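Local coordinates for protein muconate cycloisomerase (Azorhizobium caulinodans, PDB 3MY9) that belongs to the enolase superfamily, pairing an N-terminal capping domain with a TIM-barrel-like domain, and is modelled with bound magnesium ions, at residues A[131-136]-A[313-318]; A[136-141]-A[323-328]; A[163-168]-A[190-195]; A[229-234]-A[258-263]; A[266-271]-A[293-298]. All blocks are in the same frame, centred on the assembly; numbering follows the deposited sequence.

Contact 1. Residues A[131-136]-A[313-318]; sequences RVRDRI and QLIAAT
Val132 and Arg133 meet Ala316 in a polar, largely buried contact at the C-terminal end of a barrel helix: the loop leading into strand 135-142 of the enolase-type barrel closes over the last turn of helix 305-316. Ala316 O is gripped by two consecutive N-H groups. Val132 N lies 2.8 Å from it and makes a straight bond, whereas Arg133 N, at 3.3 Å from the same Ala316 O, uses an in-plane lone pair. The Arg133 chain bends at chi3 (68°), and its guanidinium lies by the end of the helix. There NH1 donates to Ile315 O at 2.9 Å and to Thr318 O at 3.1 Å. Both acceptors lie in the guanidinium plane, but NH1 stands above the Thr318 carbonyl plane. Arg133 NH2 goes on to Pro319 O. Ile136 and Ile315 add the apolar part, crossing at about a right angle with CD1 of Ile136 3.7 Å from Ile315 CB. Asp134, salt-bridged to Arg131, also pairs with Arg86 of a neighbouring subunit. A water spans the segments, accepting from Arg131 NE at 2.7 Å and donating to Gln313 OE1 at 2.9 Å.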
# COMPACT_ATOMS: atom_id res chain seq x y z
N ARG A 131 0.23 41.69 -6.89
CA ARG A 131 -0.01 41.19 -8.23
C ARG A 131 1.19 40.44 -8.77
O ARG A 131 2.33 40.83 -8.56
CB ARG A 131 -0.27 42.31 -9.23
CG ARG A 131 -1.54 43.11 -9.03
CD ARG A 131 -1.84 43.94 -10.30
NE ARG A 131 -3.14 44.63 -10.21
CZ ARG A 131 -3.68 45.30 -11.23
NH1 ARG A 131 -3.04 45.39 -12.39
NH2 ARG A 131 -4.87 45.89 -11.09
N VAL A 132 0.87 39.36 -9.49
CA VAL A 132 1.80 38.61 -10.27
C VAL A 132 1.37 38.62 -11.75
O VAL A 132 2.14 38.23 -12.62
CB VAL A 132 1.89 37.18 -9.73
CG1 VAL A 132 2.55 36.30 -10.72
CG2 VAL A 132 2.67 37.20 -8.38
N ARG A 133 0.16 39.11 -12.02
CA ARG A 133 -0.31 39.34 -13.38
C ARG A 133 -1.33 40.47 -13.42
O ARG A 133 -1.97 40.78 -12.42
CB ARG A 133 -0.91 38.05 -13.96
CG ARG A 133 -2.04 37.46 -13.12
CD ARG A 133 -2.60 36.22 -13.78
NE ARG A 133 -1.67 35.09 -13.79
CZ ARG A 133 -1.48 34.23 -12.79
NH1 ARG A 133 -2.16 34.33 -11.65
NH2 ARG A 133 -0.62 33.24 -12.95
N ASP A 134 -1.48 41.07 -14.60
CA ASP A 134 -2.36 42.22 -14.81
C ASP A 134 -3.62 41.95 -15.63
O ASP A 134 -4.53 42.79 -15.69
CB ASP A 134 -1.56 43.31 -15.52
CG ASP A 134 -0.33 43.72 -14.73
OD1 ASP A 134 -0.44 44.02 -13.52
OD2 ASP A 134 0.77 43.72 -15.34
N ARG A 135 -3.63 40.79 -16.31
CA ARG A 135 -4.73 40.30 -17.12
C ARG A 135 -4.94 38.82 -16.79
O ARG A 135 -4.00 38.16 -16.34
CB ARG A 135 -4.38 40.42 -18.61
CG ARG A 135 -3.89 41.75 -19.05
CD ARG A 135 -3.39 41.74 -20.48
NE ARG A 135 -3.13 43.10 -20.95
CZ ARG A 135 -2.92 43.42 -22.23
NH1 ARG A 135 -2.91 42.48 -23.18
NH2 ARG A 135 -2.70 44.67 -22.57
N ILE A 136 -6.14 38.30 -17.02
CA ILE A 136 -6.43 36.91 -16.78
C ILE A 136 -7.04 36.30 -18.03
O ILE A 136 -8.10 36.75 -18.47
CB ILE A 136 -7.42 36.71 -15.64
CG1 ILE A 136 -7.01 37.50 -14.39
CG2 ILE A 136 -7.52 35.21 -15.32
CD1 ILE A 136 -8.07 37.52 -13.30
N GLN A 313 -9.01 40.02 -8.44
CA GLN A 313 -7.91 40.37 -7.50
C GLN A 313 -7.21 39.13 -6.95
O GLN A 313 -5.97 39.06 -6.91
CB GLN A 313 -8.46 41.18 -6.32
CG GLN A 313 -9.10 42.50 -6.69
CD GLN A 313 -8.11 43.59 -7.00
OE1 GLN A 313 -6.94 43.51 -6.64
NE2 GLN A 313 -8.57 44.64 -7.68
N LEU A 314 -8.00 38.16 -6.51
CA LEU A 314 -7.44 36.89 -6.06
C LEU A 314 -6.53 36.29 -7.13
O LEU A 314 -5.38 35.94 -6.86
CB LEU A 314 -8.53 35.88 -5.70
CG LEU A 314 -7.93 34.48 -5.49
CD1 LEU A 314 -7.27 34.45 -4.11
CD2 LEU A 314 -8.93 33.39 -5.69
N ILE A 315 -7.05 36.15 -8.35
CA ILE A 315 -6.29 35.48 -9.37
C ILE A 315 -5.06 36.30 -9.74
O ILE A 315 -3.99 35.76 -9.95
CB ILE A 315 -7.14 35.16 -10.60
CG1 ILE A 315 -8.24 34.14 -10.25
CG2 ILE A 315 -6.26 34.62 -11.74
CD1 ILE A 315 -9.29 33.96 -11.38
N ALA A 316 -5.21 37.62 -9.74
CA ALA A 316 -4.11 38.53 -10.00
C ALA A 316 -2.92 38.29 -9.05
O ALA A 316 -1.75 38.48 -9.43
CB ALA A 316 -4.60 39.96 -9.88
N ALA A 317 -3.23 37.89 -7.81
CA ALA A 317 -2.24 37.74 -6.72
C ALA A 317 -1.86 36.28 -6.44
O ALA A 317 -1.17 36.01 -5.45
CB ALA A 317 -2.82 38.36 -5.44
N THR A 318 -2.33 35.35 -7.27
CA THR A 318 -2.18 33.90 -6.95
C THR A 318 -1.59 33.19 -8.17
O THR A 318 -2.29 32.71 -9.03
CB THR A 318 -3.51 33.29 -6.53
OG1 THR A 318 -4.11 34.10 -5.51
CG2 THR A 318 -3.32 31.85 -5.98
O HOH W 1 -4.98 44.87 -8.26

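Contact 2. Residues A[136-141]-A[323-328]; sequences IPLSFS and LGCEFY
Leu138 and Cys325 form a single backbone bridge between segments whose directions diverge by 62°, Cys325 N donating to Pro137 O and Ser139 N to Cys325 O, the latter at 2.7 Å and almost perfectly straight. The bridge links strand 135-142 to the chain entering strand 326-327, consistent with the place where the last strand of a TIM-type barrel meets the first. Next to it Gly324 CA packs at 3.1 Å against Pro137 O; the glycine has positive phi, and a CB here would point toward segment 136-141 and clash with that oxygen. The main side-chain contact is a CH-pi interaction. Leu138 CG is anti to the backbone N (chi1 177°), and CD1 sits over the centre of the Phe327 ring, 3.8 Å from the centroid. Its other branch, Leu138 CD2, touches Phe327 CE2, also at 3.8 Å, and the two side chains cross at about a right angle. Cys325 SG touches both Leu138 CD1 and Ile136 CG2, the latter at 3.9 Å. Of the Glu326 side chain, CB is what approaches segment 136-141. Its carboxylate turns to Tyr297 and Lys166, and the side chain lies about 7 Å from a bound magnesium ion, which places this bridge next to the metal-containing interior of the barrel. Beside the backbone bonds, Ser139 CB rests 4.0 Å from Glu326 CB.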
# COMPACT_ATOMS: atom_id res chain seq x y z
N ILE A 136 -6.14 38.30 -17.02
CA ILE A 136 -6.43 36.91 -16.78
C ILE A 136 -7.04 36.30 -18.03
O ILE A 136 -8.10 36.75 -18.47
CB ILE A 136 -7.42 36.71 -15.64
CG1 ILE A 136 -7.01 37.50 -14.39
CG2 ILE A 136 -7.52 35.21 -15.32
CD1 ILE A 136 -8.07 37.52 -13.30
N PRO A 137 -6.40 35.27 -18.62
CA PRO A 137 -7.04 34.65 -19.79
C PRO A 137 -8.49 34.25 -19.49
O PRO A 137 -8.78 33.71 -18.42
CB PRO A 137 -6.16 33.42 -20.07
CG PRO A 137 -4.84 33.74 -19.43
CD PRO A 137 -5.17 34.56 -18.21
N LEU A 138 -9.38 34.60 -20.40
CA LEU A 138 -10.81 34.34 -20.27
C LEU A 138 -11.24 33.31 -21.32
O LEU A 138 -11.10 33.54 -22.54
CB LEU A 138 -11.58 35.65 -20.46
CG LEU A 138 -13.10 35.54 -20.42
CD1 LEU A 138 -13.59 35.27 -19.00
CD2 LEU A 138 -13.75 36.79 -20.99
N SER A 139 -11.73 32.17 -20.84
CA SER A 139 -12.18 31.07 -21.71
C SER A 139 -13.46 31.43 -22.40
O SER A 139 -14.38 32.00 -21.79
CB SER A 139 -12.39 29.78 -20.91
OG SER A 139 -12.57 28.67 -21.78
N PHE A 140 -13.52 31.12 -23.68
CA PHE A 140 -14.74 31.25 -24.44
C PHE A 140 -15.43 29.90 -24.62
O PHE A 140 -14.84 28.95 -25.14
CB PHE A 140 -14.44 31.88 -25.78
CG PHE A 140 -15.65 32.17 -26.57
CD1 PHE A 140 -16.17 31.22 -27.44
CD2 PHE A 140 -16.30 33.39 -26.44
CE1 PHE A 140 -17.33 31.48 -28.17
CE2 PHE A 140 -17.44 33.67 -27.18
CZ PHE A 140 -17.96 32.71 -28.05
N SER A 141 -16.68 29.81 -24.19
CA SER A 141 -17.39 28.55 -24.21
C SER A 141 -17.88 28.21 -25.63
O SER A 141 -18.48 29.03 -26.29
CB SER A 141 -18.59 28.62 -23.26
OG SER A 141 -19.31 27.39 -23.26
N LEU A 323 -4.35 28.80 -15.34
CA LEU A 323 -5.16 28.28 -16.44
C LEU A 323 -6.28 29.23 -16.93
O LEU A 323 -7.02 28.87 -17.84
CB LEU A 323 -5.76 26.93 -16.05
CG LEU A 323 -4.70 25.83 -15.94
CD1 LEU A 323 -5.28 24.59 -15.21
CD2 LEU A 323 -4.19 25.51 -17.34
N GLY A 324 -6.35 30.45 -16.38
CA GLY A 324 -7.34 31.46 -16.81
C GLY A 324 -8.64 31.29 -16.02
O GLY A 324 -8.63 30.72 -14.91
N CYS A 325 -9.74 31.79 -16.58
CA CYS A 325 -11.04 31.73 -15.91
C CYS A 325 -12.15 31.75 -16.93
O CYS A 325 -11.88 31.84 -18.13
CB CYS A 325 -11.19 32.90 -14.93
SG CYS A 325 -11.30 34.53 -15.76
N GLU A 326 -13.39 31.61 -16.47
CA GLU A 326 -14.56 31.75 -17.36
C GLU A 326 -15.73 32.35 -16.59
O GLU A 326 -15.73 32.34 -15.36
CB GLU A 326 -15.00 30.41 -17.94
CG GLU A 326 -15.60 29.47 -16.91
CD GLU A 326 -15.86 28.10 -17.51
OE1 GLU A 326 -14.90 27.34 -17.61
OE2 GLU A 326 -17.02 27.82 -17.90
N PHE A 327 -16.74 32.81 -17.32
CA PHE A 327 -17.94 33.40 -16.68
C PHE A 327 -19.06 32.37 -16.43
O PHE A 327 -19.29 31.48 -17.26
CB PHE A 327 -18.48 34.55 -17.53
CG PHE A 327 -17.58 35.75 -17.58
CD1 PHE A 327 -16.86 36.16 -16.46
CD2 PHE A 327 -17.48 36.50 -18.74
CE1 PHE A 327 -16.05 37.28 -16.51
CE2 PHE A 327 -16.68 37.64 -18.80
CZ PHE A 327 -15.96 38.03 -17.69
N TYR A 328 -19.76 32.55 -15.30
CA TYR A 328 -20.77 31.60 -14.75
C TYR A 328 -21.61 30.88 -15.81
O TYR A 328 -21.72 29.64 -15.81
CB TYR A 328 -21.70 32.33 -13.77
CG TYR A 328 -22.53 31.41 -12.88
CD1 TYR A 328 -23.92 31.56 -12.79
CD2 TYR A 328 -21.93 30.40 -12.13
CE1 TYR A 328 -24.68 30.73 -11.96
CE2 TYR A 328 -22.68 29.56 -11.30
CZ TYR A 328 -24.06 29.72 -11.22
OH TYR A 328 -24.80 28.87 -10.41

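Contact 3. Residues A[163-168]-A[190-195]; sequences TVFKMK and ERIDLR
Val164, Phe165 and Lys166 pair in parallel with Asp193, Leu194 and Arg195, joining the two strands of a beta-alpha-beta unit of the barrel, whose crossover is helix 174-188. Four backbone bonds run along the seam, from Asp193 N to Thr163 O at one end to Met167 N to Arg195 O, 2.7 Å, at the other. Apolar packing lies on the helix-facing side, where Phe165 CE2 meets Ile192 CG2 at 4.0 Å and the two side chains cross at about a right angle. The charged groups occupy the other face with Val164. Lys166 sends NZ away from this seam, to Glu326, Glu223 and Asp197, and Glu223 is a magnesium ligand. Arg195 bends at chi2 (103°) and grips Asp193 side-on, NE to OD1 at 2.8 Å and NH2 to OD2 at 2.9 Å, while Asp193 OD1 is also bonded to Thr220. Val164 CG1 covers one face of that guanidinium, 3.5 Å from Arg195 CZ.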
# COMPACT_ATOMS: atom_id res chain seq x y z
N THR A 163 -7.36 32.93 -27.32
CA THR A 163 -6.75 31.64 -27.53
C THR A 163 -7.47 30.53 -26.77
O THR A 163 -7.46 29.38 -27.21
CB THR A 163 -5.27 31.67 -27.16
OG1 THR A 163 -5.13 32.09 -25.80
CG2 THR A 163 -4.49 32.62 -28.08
N VAL A 164 -8.07 30.86 -25.63
CA VAL A 164 -8.65 29.85 -24.77
C VAL A 164 -10.10 29.54 -25.11
O VAL A 164 -10.94 30.42 -25.01
CB VAL A 164 -8.58 30.25 -23.30
CG1 VAL A 164 -9.17 29.10 -22.42
CG2 VAL A 164 -7.16 30.55 -22.90
N PHE A 165 -10.37 28.28 -25.45
CA PHE A 165 -11.70 27.81 -25.76
C PHE A 165 -12.04 26.56 -24.96
O PHE A 165 -11.20 25.67 -24.79
CB PHE A 165 -11.79 27.50 -27.24
CG PHE A 165 -11.66 28.72 -28.09
CD1 PHE A 165 -12.79 29.43 -28.48
CD2 PHE A 165 -10.40 29.22 -28.42
CE1 PHE A 165 -12.67 30.61 -29.21
CE2 PHE A 165 -10.27 30.40 -29.17
CZ PHE A 165 -11.41 31.10 -29.56
N LYS A 166 -13.26 26.50 -24.44
CA LYS A 166 -13.71 25.28 -23.77
C LYS A 166 -14.92 24.65 -24.46
O LYS A 166 -15.97 25.26 -24.51
CB LYS A 166 -14.03 25.54 -22.32
CG LYS A 166 -14.16 24.24 -21.53
CD LYS A 166 -15.00 24.48 -20.28
CE LYS A 166 -14.20 24.55 -19.06
NZ LYS A 166 -15.19 24.88 -17.96
N MET A 167 -14.79 23.42 -24.96
CA MET A 167 -15.87 22.76 -25.69
C MET A 167 -16.65 21.93 -24.67
O MET A 167 -16.06 21.13 -23.95
CB MET A 167 -15.33 21.87 -26.84
CG MET A 167 -16.38 21.37 -27.91
SD MET A 167 -15.71 20.01 -28.94
CE MET A 167 -17.25 19.36 -29.60
N LYS A 168 -17.96 22.14 -24.62
CA LYS A 168 -18.84 21.26 -23.92
C LYS A 168 -18.95 19.94 -24.70
O LYS A 168 -19.22 19.92 -25.90
CB LYS A 168 -20.20 21.93 -23.78
CG LYS A 168 -21.12 21.33 -22.77
CD LYS A 168 -22.35 22.27 -22.60
CE LYS A 168 -23.63 21.54 -22.24
NZ LYS A 168 -24.85 22.12 -22.94
N GLU A 190 -2.37 24.19 -32.94
CA GLU A 190 -2.05 24.61 -31.57
C GLU A 190 -2.17 26.12 -31.36
O GLU A 190 -1.78 26.65 -30.31
CB GLU A 190 -0.63 24.17 -31.19
CG GLU A 190 -0.40 22.64 -31.14
CD GLU A 190 1.07 22.27 -31.38
OE1 GLU A 190 1.94 22.70 -30.57
OE2 GLU A 190 1.36 21.55 -32.38
N ARG A 191 -2.75 26.82 -32.32
CA ARG A 191 -3.01 28.23 -32.13
C ARG A 191 -4.14 28.47 -31.12
O ARG A 191 -4.34 29.61 -30.70
CB ARG A 191 -3.33 28.89 -33.46
CG ARG A 191 -2.17 28.81 -34.47
CD ARG A 191 -2.68 28.82 -35.91
NE ARG A 191 -3.72 29.84 -36.08
CZ ARG A 191 -4.76 29.76 -36.91
NH1 ARG A 191 -4.94 28.69 -37.69
NH2 ARG A 191 -5.62 30.78 -36.97
N ILE A 192 -4.89 27.43 -30.78
CA ILE A 192 -5.89 27.53 -29.74
C ILE A 192 -5.52 26.62 -28.58
O ILE A 192 -4.98 25.54 -28.79
CB ILE A 192 -7.34 27.19 -30.23
CG1 ILE A 192 -7.43 25.75 -30.73
CG2 ILE A 192 -7.79 28.19 -31.31
CD1 ILE A 192 -8.83 25.32 -30.98
N ASP A 193 -5.81 27.11 -27.39
CA ASP A 193 -5.68 26.42 -26.16
C ASP A 193 -7.08 25.84 -25.90
O ASP A 193 -7.93 26.52 -25.34
CB ASP A 193 -5.23 27.41 -25.07
CG ASP A 193 -5.18 26.80 -23.67
OD1 ASP A 193 -5.61 25.65 -23.47
OD2 ASP A 193 -4.70 27.49 -22.74
N LEU A 194 -7.29 24.58 -26.30
CA LEU A 194 -8.60 23.97 -26.33
C LEU A 194 -8.80 23.08 -25.12
O LEU A 194 -8.01 22.17 -24.89
CB LEU A 194 -8.75 23.12 -27.59
CG LEU A 194 -10.05 22.34 -27.79
CD1 LEU A 194 -11.24 23.28 -27.80
CD2 LEU A 194 -10.02 21.53 -29.09
N ARG A 195 -9.88 23.32 -24.37
CA ARG A 195 -10.24 22.51 -23.22
C ARG A 195 -11.58 21.85 -23.49
O ARG A 195 -12.39 22.37 -24.25
CB ARG A 195 -10.36 23.40 -21.97
CG ARG A 195 -9.03 24.01 -21.52
CD ARG A 195 -8.93 25.48 -21.92
NE ARG A 195 -7.64 26.03 -21.55
CZ ARG A 195 -7.43 26.77 -20.47
NH1 ARG A 195 -8.40 27.04 -19.62
NH2 ARG A 195 -6.23 27.23 -20.24

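Contact 4. Residues A[229-234]-A[258-263]; sequences RHLDAM and MEVVRR
Arg263 sets CG beside its backbone N and then folds twice, at chi2 (-87°) and chi3 (-96°), which brings NE to Asp232. The result is a salt-bridged helix-helix contact in the outer layer of the beta/alpha barrel, between the start of helix 231-240 and the end of helix 254-263. Asp232 OD1 takes two weak bonds from one guanidinium, from Arg263 NE at 3.3 Å and from Arg263 NH1 at 3.4 Å, with the carboxylate and guanidinium planes 62° apart. The opposite end of the guanidinium is held more closely: Arg263 NH2 reaches Glu259 OE2 at 2.6 Å, within the guanidinium plane. Arg262 joins the network through a weak bond to the same Glu259 oxygen. Across the subunit boundary Glu259 and Arg263 pair reciprocally with Arg263 and Glu259 of a neighbouring subunit, which places the cluster in the assembly interface. Leu231 supplies the apolar part. Its CB stands over one face of the guanidinium, while CD1 lies 3.9 Å from Glu259 CG, so the leucine packs on the aliphatic part of the glutamate. The other branch, Leu231 CD2, meets Val260 CG2 at 4.1 Å.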
# COMPACT_ATOMS: atom_id res chain seq x y z
N ARG A 229 -18.10 11.84 -6.48
CA ARG A 229 -17.76 10.60 -5.72
C ARG A 229 -16.56 9.78 -6.25
O ARG A 229 -15.74 9.26 -5.45
CB ARG A 229 -18.94 9.66 -5.65
CG ARG A 229 -20.28 10.39 -5.39
CD ARG A 229 -21.21 10.35 -6.61
NE ARG A 229 -21.58 8.96 -6.90
CZ ARG A 229 -22.61 8.58 -7.65
NH1 ARG A 229 -23.41 9.49 -8.22
NH2 ARG A 229 -22.83 7.28 -7.83
N HIS A 230 -16.46 9.70 -7.58
CA HIS A 230 -15.70 8.65 -8.22
C HIS A 230 -14.22 8.97 -8.35
O HIS A 230 -13.67 9.04 -9.44
CB HIS A 230 -16.31 8.33 -9.58
CG HIS A 230 -17.74 7.95 -9.51
ND1 HIS A 230 -18.19 6.88 -8.76
CD2 HIS A 230 -18.84 8.49 -10.10
CE1 HIS A 230 -19.51 6.80 -8.86
NE2 HIS A 230 -19.92 7.76 -9.68
N LEU A 231 -13.56 9.10 -7.20
CA LEU A 231 -12.19 9.56 -7.15
C LEU A 231 -11.28 8.50 -7.69
O LEU A 231 -10.34 8.81 -8.42
CB LEU A 231 -11.77 9.94 -5.71
CG LEU A 231 -11.99 11.36 -5.17
CD1 LEU A 231 -11.36 11.48 -3.79
CD2 LEU A 231 -11.42 12.44 -6.09
N ASP A 232 -11.54 7.24 -7.37
CA ASP A 232 -10.77 6.15 -7.96
C ASP A 232 -10.96 6.18 -9.49
O ASP A 232 -10.00 5.98 -10.24
CB ASP A 232 -11.19 4.77 -7.42
CG ASP A 232 -10.66 4.48 -6.00
OD1 ASP A 232 -9.67 5.09 -5.55
OD2 ASP A 232 -11.26 3.60 -5.35
N ALA A 233 -12.18 6.40 -9.96
CA ALA A 233 -12.37 6.45 -11.41
C ALA A 233 -11.54 7.63 -12.00
O ALA A 233 -10.86 7.47 -13.00
CB ALA A 233 -13.85 6.58 -11.77
N MET A 234 -11.62 8.79 -11.36
CA MET A 234 -10.87 9.96 -11.78
C MET A 234 -9.36 9.69 -11.77
O MET A 234 -8.65 10.05 -12.75
CB MET A 234 -11.23 11.15 -10.87
CG MET A 234 -12.62 11.76 -11.12
SD MET A 234 -12.67 12.89 -12.57
CE MET A 234 -11.89 14.32 -11.83
N MET A 258 -6.20 17.74 -0.50
CA MET A 258 -5.26 16.76 0.08
C MET A 258 -5.59 15.32 -0.31
O MET A 258 -4.68 14.51 -0.53
CB MET A 258 -5.12 16.88 1.61
CG MET A 258 -4.31 18.14 2.03
SD MET A 258 -2.52 18.29 1.61
CE MET A 258 -2.22 17.11 0.33
N GLU A 259 -6.87 14.99 -0.41
CA GLU A 259 -7.27 13.65 -0.84
C GLU A 259 -7.05 13.44 -2.35
O GLU A 259 -6.66 12.36 -2.78
CB GLU A 259 -8.71 13.38 -0.46
CG GLU A 259 -9.10 11.92 -0.62
CD GLU A 259 -8.34 10.98 0.33
OE1 GLU A 259 -7.94 11.36 1.46
OE2 GLU A 259 -8.13 9.82 -0.07
N VAL A 260 -7.31 14.47 -3.15
CA VAL A 260 -7.04 14.41 -4.56
C VAL A 260 -5.53 14.16 -4.78
O VAL A 260 -5.16 13.33 -5.61
CB VAL A 260 -7.54 15.70 -5.27
CG1 VAL A 260 -6.97 15.86 -6.68
CG2 VAL A 260 -9.10 15.73 -5.28
N VAL A 261 -4.67 14.88 -4.06
CA VAL A 261 -3.23 14.69 -4.20
C VAL A 261 -2.85 13.28 -3.80
O VAL A 261 -2.14 12.61 -4.51
CB VAL A 261 -2.44 15.70 -3.37
CG1 VAL A 261 -0.94 15.41 -3.40
CG2 VAL A 261 -2.74 17.13 -3.84
N ARG A 262 -3.36 12.84 -2.66
CA ARG A 262 -3.01 11.54 -2.09
C ARG A 262 -3.38 10.40 -3.02
O ARG A 262 -2.68 9.38 -3.08
CB ARG A 262 -3.76 11.35 -0.79
CG ARG A 262 -3.47 10.06 -0.06
CD ARG A 262 -4.28 9.97 1.26
NE ARG A 262 -4.28 8.59 1.74
CZ ARG A 262 -5.05 7.61 1.28
NH1 ARG A 262 -5.94 7.84 0.32
NH2 ARG A 262 -4.93 6.38 1.79
N ARG A 263 -4.52 10.55 -3.70
CA ARG A 263 -5.00 9.52 -4.61
C ARG A 263 -4.51 9.80 -6.05
O ARG A 263 -4.77 8.99 -6.93
CB ARG A 263 -6.54 9.46 -4.61
CG ARG A 263 -7.16 9.21 -3.25
CD ARG A 263 -7.30 7.75 -2.91
NE ARG A 263 -8.63 7.23 -3.24
CZ ARG A 263 -9.73 7.46 -2.53
NH1 ARG A 263 -10.87 6.94 -2.93
NH2 ARG A 263 -9.70 8.22 -1.44

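Contact 5. Residues A[266-271]-A[293-298]; sequences ADAISV and GLPGYG
The side chains of Ser270 and Tyr297 share one face of a parallel strand pair, while Ile269, paired with Gly296, points to the other. Tyr297 holds CG anti to its backbone N (chi1 175°), and the ring passes Ser270 obliquely, CD2 at 4.0 Å from Ser270 CB. The phenol end leads away to Glu326, while Ser270 OG makes a weak bond to the magnesium ligand Asp248. Leu294 points toward segment 266-271, laying CD2 3.5 Å from Ala266 O; its CD1 approaches Ile269 CG2. Beside it the Pro295 ring sets CD 3.3 Å from Asp267 O. At the far end Val271 CG2 rests 3.6 Å from Tyr297 O, the carbonyl that also accepts from Val271 N at 2.8 Å. Two further backbone bonds, Ile269 N to Pro295 O and Tyr297 N to Ile269 O, complete the ladder. Ahead of the strands, a water donates to both Asp267 O, at 2.6 Å, and Gly293 O. Gly293 ends helix 279-292 in a Schellman motif, and Leu294 and Pro295 lead from there into strand 296-297. Strand 245-247 flanks 268-270 on its other side, and helices 254-263 and 279-292 pack against Ile269, the former also against Leu294.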
# COMPACT_ATOMS: atom_id res chain seq x y z
N ALA A 266 -6.36 13.87 -9.88
CA ALA A 266 -6.47 14.96 -10.88
C ALA A 266 -5.10 15.61 -11.11
O ALA A 266 -4.26 15.51 -10.28
CB ALA A 266 -7.47 16.04 -10.44
N ASP A 267 -4.94 16.28 -12.25
CA ASP A 267 -3.70 16.95 -12.60
C ASP A 267 -3.79 18.47 -12.41
O ASP A 267 -2.77 19.15 -12.56
CB ASP A 267 -3.36 16.64 -14.07
CG ASP A 267 -3.32 15.16 -14.35
OD1 ASP A 267 -2.44 14.48 -13.81
OD2 ASP A 267 -4.22 14.66 -15.07
N ALA A 268 -4.99 18.98 -12.12
CA ALA A 268 -5.27 20.44 -12.03
C ALA A 268 -6.60 20.56 -11.31
O ALA A 268 -7.37 19.60 -11.28
CB ALA A 268 -5.35 21.11 -13.42
N ILE A 269 -6.85 21.71 -10.69
CA ILE A 269 -8.10 21.93 -9.96
C ILE A 269 -8.70 23.28 -10.34
O ILE A 269 -7.98 24.21 -10.67
CB ILE A 269 -7.89 21.87 -8.45
CG1 ILE A 269 -7.03 23.04 -7.96
CG2 ILE A 269 -7.30 20.51 -8.00
CD1 ILE A 269 -6.92 23.12 -6.50
N SER A 270 -10.02 23.39 -10.31
CA SER A 270 -10.64 24.71 -10.43
C SER A 270 -10.89 25.23 -9.03
O SER A 270 -11.41 24.51 -8.20
CB SER A 270 -11.96 24.64 -11.19
OG SER A 270 -12.77 23.66 -10.56
N VAL A 271 -10.51 26.47 -8.78
CA VAL A 271 -10.63 27.10 -7.48
C VAL A 271 -11.91 27.93 -7.46
O VAL A 271 -12.11 28.81 -8.30
CB VAL A 271 -9.43 28.03 -7.16
CG1 VAL A 271 -8.12 27.38 -7.49
CG2 VAL A 271 -9.54 29.30 -7.94
N GLY A 293 2.22 20.32 -7.53
CA GLY A 293 2.38 20.43 -8.96
C GLY A 293 1.06 20.43 -9.71
O GLY A 293 1.02 20.05 -10.87
N LEU A 294 -0.02 20.86 -9.06
CA LEU A 294 -1.34 20.93 -9.71
C LEU A 294 -1.69 22.39 -10.00
O LEU A 294 -1.87 23.16 -9.07
CB LEU A 294 -2.42 20.29 -8.82
CG LEU A 294 -2.19 18.85 -8.27
CD1 LEU A 294 -3.47 18.39 -7.58
CD2 LEU A 294 -1.84 17.85 -9.33
N PRO A 295 -1.72 22.79 -11.28
CA PRO A 295 -2.17 24.16 -11.59
C PRO A 295 -3.68 24.37 -11.28
O PRO A 295 -4.49 23.45 -11.30
CB PRO A 295 -1.93 24.32 -13.10
CG PRO A 295 -1.18 23.14 -13.52
CD PRO A 295 -1.31 22.06 -12.49
N GLY A 296 -4.01 25.62 -10.97
CA GLY A 296 -5.36 26.01 -10.74
C GLY A 296 -5.95 26.76 -11.91
O GLY A 296 -5.24 27.43 -12.71
N TYR A 297 -7.26 26.63 -11.98
CA TYR A 297 -8.09 27.31 -12.95
C TYR A 297 -9.10 28.11 -12.15
O TYR A 297 -9.58 27.64 -11.13
CB TYR A 297 -8.75 26.23 -13.79
CG TYR A 297 -9.77 26.68 -14.80
CD1 TYR A 297 -9.44 27.61 -15.78
CD2 TYR A 297 -11.05 26.13 -14.83
CE1 TYR A 297 -10.34 28.02 -16.72
CE2 TYR A 297 -11.99 26.54 -15.81
CZ TYR A 297 -11.61 27.47 -16.74
OH TYR A 297 -12.48 27.89 -17.72
N GLY A 298 -9.42 29.33 -12.59
CA GLY A 298 -10.32 30.21 -11.84
C GLY A 298 -11.78 29.79 -11.84
O GLY A 298 -12.59 30.32 -11.06
O HOH W 2 -0.26 18.41 -12.76

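How the contacts relate
Contacts 1, 2, 3 and 5 are buried in the barrel domain, whereas contact 4 lies at the surface among helices and subunit interfaces. Contacts 3 and 5 are parallel strand pairings with helical connections between their strands, while contact 2 is a single bridge and contact 1 a loop against a helix end. Contacts 1 and 2 share Ile136 and strand 135-142. Polar side chains converge in the interior, where Glu326 of contact 2 meets Lys166 of contact 3 and Tyr297 of contact 5. Contact 4 combines weak charged bonds across its helices with leucine packing, and adjoins contact 5 through Val260 on Ala266 and Val261 on Leu294.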